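Local coordinates for protein ornithine carbamoyltransferase (Gloeobacter violaceus, PDB 3GD5) that probably catalyses the reversible transfer of the carbamoyl group from carbamoyl phosphate to ornithine, giving citrulline and phosphate in arginine biosynthesis, at residues Lys49-Val54 against Gly106-Thr111; Gly153-Leu158 against Val180-Ala185; Gly176-Gly181 against Glu204-Thr209. All blocks are in the same frame, centred on the assembly; numbering follows the deposited sequence.

Contact 1: Lys49-Val54 against Gly106-Thr111; sequences KVLGLV and GLAIRT
Two glycines, G52 and G106, sit one on each strand, and leucines lean over the bare backbone there. L107 lays CD2 over G52, 4.0 Å from G52 CA, where a CB on G52 would collide with that methyl. On the other face L51, its CG anti to the backbone N (chi1 -168°), brings CD2 down to 3.3 Å from G106 O. Four backbone hydrogen bonds join the strands. G52 N reaches G106 O at 2.8 Å, practically straight at 178° and in the carbonyl plane. G52 O takes A108 N at 2.9 Å, nearly along the C=O axis. A108 O then receives V54 N at 3.1 Å, again in plane, whereas R110 N approaches V54 O (3.0 Å) from 31° above the carbonyl plane. This is a parallel pair at the middle of the four-stranded sheet of the carbamoyl-phosphate-binding domain, with strand 76-79 on the far side of 50-55. A108 CB meets both leucine ends, 3.7 Å from L53 CD2 and 4.0 Å from L51 CD2, and helix 60-72 covers this face through M70 and F66. L107, V54 and I109 belong to the opposite face. There V54 and I109 stand side by side and point the same way, V54 with CG1 in the crowded position between its N and carbonyl carbon, while I109 also packs on L117 and Y120 of helix 114-124. An alanine in place of I109 would probably cost V54 part of its apolar neighbour and weaken the packing of helix 114-124 on the sheet. At the strands' C-terminal end the R110 side chain leads away from strand 50-54 and lies near S59; both probably bind carbamoyl phosphate, as in related enzymes.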
loop_
_atom_site.group_PDB
_atom_site.type_symbol
_atom_site.label_atom_id
_atom_site.label_comp_id
_atom_site.label_asym_id
_atom_site.label_seq_id
_atom_site.Cartn_x
_atom_site.Cartn_y
_atom_site.Cartn_z
ATOM N N LYS A 49 -4.459 38.155 -5.066
ATOM C CA LYS A 49 -4.052 37.082 -5.971
ATOM C C LYS A 49 -3.727 35.769 -5.259
ATOM O O LYS A 49 -3.323 35.749 -4.091
ATOM C CB LYS A 49 -2.861 37.531 -6.816
ATOM C CG LYS A 49 -3.193 38.700 -7.723
ATOM C CD LYS A 49 -1.937 39.320 -8.310
ATOM C CE LYS A 49 -2.239 40.670 -8.946
ATOM N NZ LYS A 49 -3.259 40.548 -10.022
ATOM N N VAL A 50 -3.910 34.672 -5.982
ATOM C CA VAL A 50 -3.661 33.344 -5.439
ATOM C C VAL A 50 -2.681 32.586 -6.314
ATOM O O VAL A 50 -2.823 32.532 -7.537
ATOM C CB VAL A 50 -4.973 32.518 -5.343
ATOM C CG1 VAL A 50 -4.687 31.132 -4.743
ATOM C CG2 VAL A 50 -6.015 33.283 -4.514
ATOM N N LEU A 51 -1.692 31.989 -5.667
ATOM C CA LEU A 51 -0.684 31.211 -6.360
ATOM C C LEU A 51 -0.994 29.744 -6.088
ATOM O O LEU A 51 -1.196 29.343 -4.937
ATOM C CB LEU A 51 0.689 31.559 -5.802
ATOM C CG LEU A 51 1.995 31.124 -6.466
ATOM C CD1 LEU A 51 2.861 30.565 -5.371
ATOM C CD2 LEU A 51 1.800 30.117 -7.578
ATOM N N GLY A 52 -1.043 28.946 -7.145
ATOM C CA GLY A 52 -1.310 27.535 -6.977
ATOM C C GLY A 52 -0.005 26.782 -7.106
ATOM O O GLY A 52 0.835 27.128 -7.948
ATOM N N LEU A 53 0.175 25.767 -6.267
ATOM C CA LEU A 53 1.379 24.952 -6.285
ATOM C C LEU A 53 1.008 23.548 -6.751
ATOM O O LEU A 53 0.281 22.841 -6.058
ATOM C CB LEU A 53 1.977 24.860 -4.883
ATOM C CG LEU A 53 2.179 26.167 -4.119
ATOM C CD1 LEU A 53 2.551 25.843 -2.679
ATOM C CD2 LEU A 53 3.267 27.000 -4.787
ATOM N N VAL A 54 1.484 23.146 -7.924
ATOM C CA VAL A 54 1.192 21.803 -8.413
ATOM C C VAL A 54 2.488 21.009 -8.491
ATOM O O VAL A 54 3.230 21.075 -9.471
ATOM C CB VAL A 54 0.487 21.832 -9.790
ATOM C CG1 VAL A 54 1.198 22.767 -10.704
ATOM C CG2 VAL A 54 0.448 20.431 -10.396
ATOM N N GLY A 106 -1.592 32.265 -10.722
ATOM C CA GLY A 106 -0.247 31.848 -11.053
ATOM C C GLY A 106 0.001 30.419 -10.630
ATOM O O GLY A 106 -0.647 29.917 -9.713
ATOM N N LEU A 107 0.934 29.757 -11.304
ATOM C CA LEU A 107 1.246 28.378 -10.982
ATOM C C LEU A 107 2.739 28.135 -10.854
ATOM O O LEU A 107 3.513 28.447 -11.756
ATOM C CB LEU A 107 0.680 27.436 -12.050
ATOM C CG LEU A 107 -0.839 27.414 -12.241
ATOM C CD1 LEU A 107 -1.183 26.525 -13.434
ATOM C CD2 LEU A 107 -1.518 26.909 -10.970
ATOM N N ALA A 108 3.135 27.599 -9.711
ATOM C CA ALA A 108 4.517 27.240 -9.464
ATOM C C ALA A 108 4.406 25.725 -9.549
ATOM O O ALA A 108 3.723 25.109 -8.718
ATOM C CB ALA A 108 4.934 27.667 -8.076
ATOM N N ILE A 109 5.044 25.120 -10.547
ATOM C CA ILE A 109 4.921 23.682 -10.693
ATOM C C ILE A 109 6.169 22.817 -10.811
ATOM O O ILE A 109 7.163 23.180 -11.437
ATOM C CB ILE A 109 3.941 23.330 -11.856
ATOM C CG1 ILE A 109 4.526 22.234 -12.732
ATOM C CG2 ILE A 109 3.564 24.572 -12.642
ATOM C CD1 ILE A 109 3.604 21.804 -13.820
ATOM N N ARG A 110 6.065 21.645 -10.188
ATOM C CA ARG A 110 7.111 20.637 -10.154
ATOM C C ARG A 110 6.709 19.401 -10.945
ATOM O O ARG A 110 5.826 18.659 -10.519
ATOM C CB ARG A 110 7.359 20.181 -8.721
ATOM C CG ARG A 110 8.527 20.813 -8.021
ATOM C CD ARG A 110 9.188 19.766 -7.143
ATOM N NE ARG A 110 9.632 18.637 -7.955
ATOM C CZ ARG A 110 10.323 17.599 -7.493
ATOM N NH1 ARG A 110 10.655 17.526 -6.207
ATOM N NH2 ARG A 110 10.709 16.644 -8.331
ATOM N N THR A 111 7.342 19.177 -12.090
ATOM C CA THR A 111 7.058 17.980 -12.881
ATOM C C THR A 111 8.391 17.304 -13.123
ATOM O O THR A 111 9.424 17.772 -12.645
ATOM C CB THR A 111 6.433 18.290 -14.261
ATOM O OG1 THR A 111 7.313 19.141 -15.006
ATOM C CG2 THR A 111 5.090 18.956 -14.108
#

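Contact 2: Gly153-Leu158 against Val180-Ala185; sequences GRLAGL and VGMSIA
Two backbone hydrogen bonds tie the loop before strand 159-163 to the turn that leads into strand 183-187. G157 N donates to G181 O at 3.1 Å, arriving 41° above the carbonyl plane, and A156 CA adds a CH contact to the same oxygen. The shorter bond runs the other way: S183 N gives its hydrogen to L158 O at 2.8 Å, in the carbonyl plane. S183 and A185 continue the pairing with L160, so this bond opens the parallel ladder of the beta-alpha-beta unit formed by strand 159-163, helix 168-180 and strand 183-187 in the Rossmann-like ornithine-binding domain. G181, with positive phi, ends the helix in a Schellman motif. L155 to L158 form a type II turn whose own bond, L158 N to L155 O, is weak at 3.4 Å; L155 O is further covered by M182 CB. S183 OG finds its partner outside, at E212 N. M182 starts extended and bends at chi3 (-66°), setting CE near L155 and L158, with its CG 3.9 Å from L158 CB. Beside it L155 crosses V180 obliquely, CD1 lying 3.6 Å from V180 CG1, and L27 and H28 of helix 24-39 also touch V180.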
loop_
_atom_site.group_PDB
_atom_site.type_symbol
_atom_site.label_atom_id
_atom_site.label_comp_id
_atom_site.label_asym_id
_atom_site.label_seq_id
_atom_site.Cartn_x
_atom_site.Cartn_y
_atom_site.Cartn_z
ATOM N N GLY A 153 30.130 40.977 -3.826
ATOM C CA GLY A 153 29.763 42.289 -4.327
ATOM C C GLY A 153 29.811 42.387 -5.841
ATOM O O GLY A 153 29.796 43.483 -6.398
ATOM N N ARG A 154 29.869 41.240 -6.508
ATOM C CA ARG A 154 29.921 41.198 -7.968
ATOM C C ARG A 154 29.639 39.777 -8.447
ATOM O O ARG A 154 29.632 38.838 -7.652
ATOM C CB ARG A 154 31.306 41.631 -8.462
ATOM C CG ARG A 154 32.443 40.750 -7.942
ATOM C CD ARG A 154 33.790 41.139 -8.532
ATOM N NE ARG A 154 34.888 40.366 -7.951
ATOM C CZ ARG A 154 35.279 40.447 -6.679
ATOM N NH1 ARG A 154 34.660 41.271 -5.845
ATOM N NH2 ARG A 154 36.288 39.701 -6.239
ATOM N N LEU A 155 29.409 39.625 -9.749
ATOM C CA LEU A 155 29.151 38.312 -10.323
ATOM C C LEU A 155 30.108 38.051 -11.478
ATOM O O LEU A 155 30.665 36.958 -11.598
ATOM C CB LEU A 155 27.710 38.218 -10.828
ATOM C CG LEU A 155 26.589 38.449 -9.817
ATOM C CD1 LEU A 155 25.264 38.299 -10.525
ATOM C CD2 LEU A 155 26.693 37.461 -8.668
ATOM N N ALA A 156 30.289 39.066 -12.319
ATOM C CA ALA A 156 31.167 38.979 -13.483
ATOM C C ALA A 156 32.624 38.833 -13.060
ATOM O O ALA A 156 33.041 39.394 -12.049
ATOM C CB ALA A 156 30.995 40.224 -14.355
ATOM N N GLY A 157 33.391 38.072 -13.836
ATOM C CA GLY A 157 34.795 37.871 -13.517
ATOM C C GLY A 157 35.004 36.688 -12.594
ATOM O O GLY A 157 36.014 35.993 -12.676
ATOM N N LEU A 158 34.038 36.459 -11.711
ATOM C CA LEU A 158 34.095 35.350 -10.766
ATOM C C LEU A 158 34.081 34.001 -11.482
ATOM O O LEU A 158 33.706 33.909 -12.653
ATOM C CB LEU A 158 32.900 35.427 -9.814
ATOM C CG LEU A 158 33.109 35.962 -8.397
ATOM C CD1 LEU A 158 34.063 37.145 -8.398
ATOM C CD2 LEU A 158 31.751 36.346 -7.816
ATOM N N VAL A 180 25.568 36.198 -16.361
ATOM C CA VAL A 180 26.039 37.310 -15.536
ATOM C C VAL A 180 27.537 37.538 -15.711
ATOM O O VAL A 180 28.130 38.376 -15.028
ATOM C CB VAL A 180 25.738 37.096 -14.026
ATOM C CG1 VAL A 180 24.238 37.165 -13.780
ATOM C CG2 VAL A 180 26.307 35.768 -13.557
ATOM N N GLY A 181 28.142 36.786 -16.627
ATOM C CA GLY A 181 29.561 36.933 -16.886
ATOM C C GLY A 181 30.435 36.163 -15.920
ATOM O O GLY A 181 31.622 36.458 -15.780
ATOM N N MET A 182 29.853 35.179 -15.244
ATOM C CA MET A 182 30.607 34.373 -14.297
ATOM C C MET A 182 31.080 33.122 -15.018
ATOM O O MET A 182 30.288 32.438 -15.674
ATOM C CB MET A 182 29.726 33.990 -13.101
ATOM C CG MET A 182 30.458 33.243 -11.991
ATOM S SD MET A 182 29.387 32.725 -10.601
ATOM C CE MET A 182 28.937 34.248 -9.933
ATOM N N SER A 183 32.375 32.834 -14.916
ATOM C CA SER A 183 32.935 31.651 -15.550
ATOM C C SER A 183 32.505 30.415 -14.771
ATOM O O SER A 183 32.416 30.442 -13.543
ATOM C CB SER A 183 34.465 31.731 -15.588
ATOM O OG SER A 183 34.903 32.712 -16.516
ATOM N N ILE A 184 32.229 29.332 -15.485
ATOM C CA ILE A 184 31.815 28.104 -14.827
ATOM C C ILE A 184 32.482 26.863 -15.394
ATOM O O ILE A 184 32.575 26.676 -16.606
ATOM C CB ILE A 184 30.275 27.903 -14.891
ATOM C CG1 ILE A 184 29.911 26.547 -14.263
ATOM C CG2 ILE A 184 29.785 28.008 -16.337
ATOM C CD1 ILE A 184 28.428 26.285 -14.138
ATOM N N ALA A 185 32.950 26.018 -14.489
ATOM C CA ALA A 185 33.593 24.769 -14.847
ATOM C C ALA A 185 32.761 23.671 -14.179
ATOM O O ALA A 185 32.588 23.666 -12.957
ATOM C CB ALA A 185 35.022 24.753 -14.320
#

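Contact 3: Gly176-Gly181 against Glu204-Thr209; sequences GCAKVG and EIAGRT
Alanines let the two helices come close: their short axes pass 7.9 Å apart, 22° from parallel, and A178 CB meets A206 CB at 4.0 Å. I205 fills the next place, its CG2, anti to the backbone N, resting 3.9 Å from A178 CB and 3.8 Å from K179 CG. The one hydrogen bond between the segments lies a turn further along, at T209, which is partly exposed. T209 holds OG1 in the crowded position between its N and carbonyl carbon (chi1 60°), from where the hydroxyl donates to A178 O at 2.8 Å, somewhat above the carbonyl plane. That oxygen also accepts G181 N at 3.0 Å, so a carbonyl at the helix end is gripped twice. T209 CB packs on the CA of G181, whose positive phi (83°) would drive a CB into the preceding carbonyl oxygen. The other side of helix 196-209 is looser: E204, G207 and R208 face solvent, and R208 makes a salt bridge to E24 of helix 24-39. On the other helix K179, buried, carries its ammonium on to a salt bridge with D20. The side-by-side pair is characteristic of a Rossmann-like domain, where successive crossover helices line one face of a parallel sheet.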
loop_
_atom_site.group_PDB
_atom_site.type_symbol
_atom_site.label_atom_id
_atom_site.label_comp_id
_atom_site.label_asym_id
_atom_site.label_seq_id
_atom_site.Cartn_x
_atom_site.Cartn_y
_atom_site.Cartn_z
ATOM N N GLY A 176 22.807 30.390 -16.125
ATOM C CA GLY A 176 22.860 31.521 -15.214
ATOM C C GLY A 176 24.215 32.178 -15.069
ATOM O O GLY A 176 24.324 33.402 -15.129
ATOM N N CYS A 177 25.249 31.370 -14.860
ATOM C CA CYS A 177 26.592 31.903 -14.710
ATOM C C CYS A 177 26.957 32.689 -15.963
ATOM O O CYS A 177 27.260 33.876 -15.891
ATOM C CB CYS A 177 27.591 30.766 -14.465
ATOM S SG CYS A 177 27.483 30.082 -12.781
ATOM N N ALA A 178 26.902 32.030 -17.113
ATOM C CA ALA A 178 27.219 32.682 -18.371
ATOM C C ALA A 178 26.508 34.025 -18.483
ATOM O O ALA A 178 27.134 35.041 -18.792
ATOM C CB ALA A 178 26.823 31.785 -19.538
ATOM N N LYS A 179 25.206 34.032 -18.211
ATOM C CA LYS A 179 24.409 35.250 -18.309
ATOM C C LYS A 179 24.864 36.444 -17.462
ATOM O O LYS A 179 24.558 37.588 -17.800
ATOM C CB LYS A 179 22.939 34.944 -18.008
ATOM C CG LYS A 179 22.223 34.182 -19.111
ATOM C CD LYS A 179 20.744 34.071 -18.803
ATOM C CE LYS A 179 19.974 33.490 -19.975
ATOM N NZ LYS A 179 20.384 32.094 -20.247
ATOM N N VAL A 180 25.568 36.198 -16.361
ATOM C CA VAL A 180 26.039 37.310 -15.536
ATOM C C VAL A 180 27.537 37.538 -15.711
ATOM O O VAL A 180 28.130 38.376 -15.028
ATOM C CB VAL A 180 25.738 37.096 -14.026
ATOM C CG1 VAL A 180 24.238 37.165 -13.780
ATOM C CG2 VAL A 180 26.307 35.768 -13.557
ATOM N N GLY A 181 28.142 36.786 -16.627
ATOM C CA GLY A 181 29.561 36.933 -16.886
ATOM C C GLY A 181 30.435 36.163 -15.920
ATOM O O GLY A 181 31.622 36.458 -15.780
ATOM N N GLU A 204 27.514 29.842 -25.972
ATOM C CA GLU A 204 27.058 30.890 -26.876
ATOM C C GLU A 204 26.800 32.172 -26.087
ATOM O O GLU A 204 27.184 33.262 -26.509
ATOM C CB GLU A 204 25.776 30.450 -27.585
ATOM C CG GLU A 204 25.145 31.521 -28.469
ATOM C CD GLU A 204 23.798 31.099 -29.040
ATOM O OE1 GLU A 204 23.168 31.912 -29.753
ATOM O OE2 GLU A 204 23.365 29.955 -28.778
ATOM N N ILE A 205 26.147 32.035 -24.935
ATOM C CA ILE A 205 25.841 33.181 -24.088
ATOM C C ILE A 205 27.119 33.789 -23.527
ATOM O O ILE A 205 27.269 35.009 -23.475
ATOM C CB ILE A 205 24.961 32.774 -22.885
ATOM C CG1 ILE A 205 23.612 32.238 -23.370
ATOM C CG2 ILE A 205 24.767 33.974 -21.954
ATOM C CD1 ILE A 205 22.742 33.294 -23.973
ATOM N N ALA A 206 28.027 32.924 -23.091
ATOM C CA ALA A 206 29.290 33.349 -22.507
ATOM C C ALA A 206 30.151 34.092 -23.523
ATOM O O ALA A 206 30.988 34.924 -23.157
ATOM C CB ALA A 206 30.038 32.140 -21.969
ATOM N N GLY A 207 29.934 33.787 -24.799
ATOM C CA GLY A 207 30.696 34.430 -25.849
ATOM C C GLY A 207 30.463 35.925 -25.870
ATOM O O GLY A 207 31.339 36.694 -26.267
ATOM N N ARG A 208 29.282 36.337 -25.425
ATOM C CA ARG A 208 28.921 37.744 -25.409
ATOM C C ARG A 208 29.119 38.385 -24.043
ATOM O O ARG A 208 29.131 39.609 -23.920
ATOM C CB ARG A 208 27.469 37.901 -25.866
ATOM C CG ARG A 208 27.216 37.284 -27.237
ATOM C CD ARG A 208 25.809 37.538 -27.782
ATOM N NE ARG A 208 24.780 36.690 -27.178
ATOM C CZ ARG A 208 24.202 36.925 -26.004
ATOM N NH1 ARG A 208 24.545 37.990 -25.289
ATOM N NH2 ARG A 208 23.268 36.099 -25.550
ATOM N N THR A 209 29.285 37.566 -23.013
ATOM C CA THR A 209 29.473 38.097 -21.668
ATOM C C THR A 209 30.933 38.029 -21.249
ATOM O O THR A 209 31.325 38.609 -20.239
ATOM C CB THR A 209 28.616 37.333 -20.641
ATOM O OG1 THR A 209 28.988 35.949 -20.641
ATOM C CG2 THR A 209 27.138 37.464 -20.985
#

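Overall arrangement
Along the chain contact 1 comes first: 106-111 returns to 49-54 after helix 60-72, strand 76-79 and helix 93-100, completing the middle of the carbamoyl-phosphate-binding domain's sheet. Contacts 2 and 3 follow in the ornithine-binding domain, on the other side of the chain's centre, their centres about 31 and 29 Å from that of contact 1. Contact 2 closes a loop around strand 159-163 and helix 168-180. Contact 3 starts on the stretch where contact 2 ends, so the two loops follow each other, joined at V180 and G181; it runs through strand 183-187 to helix 196-209. M182 N lies 3.0 Å from C177 O, a probable hydrogen bond.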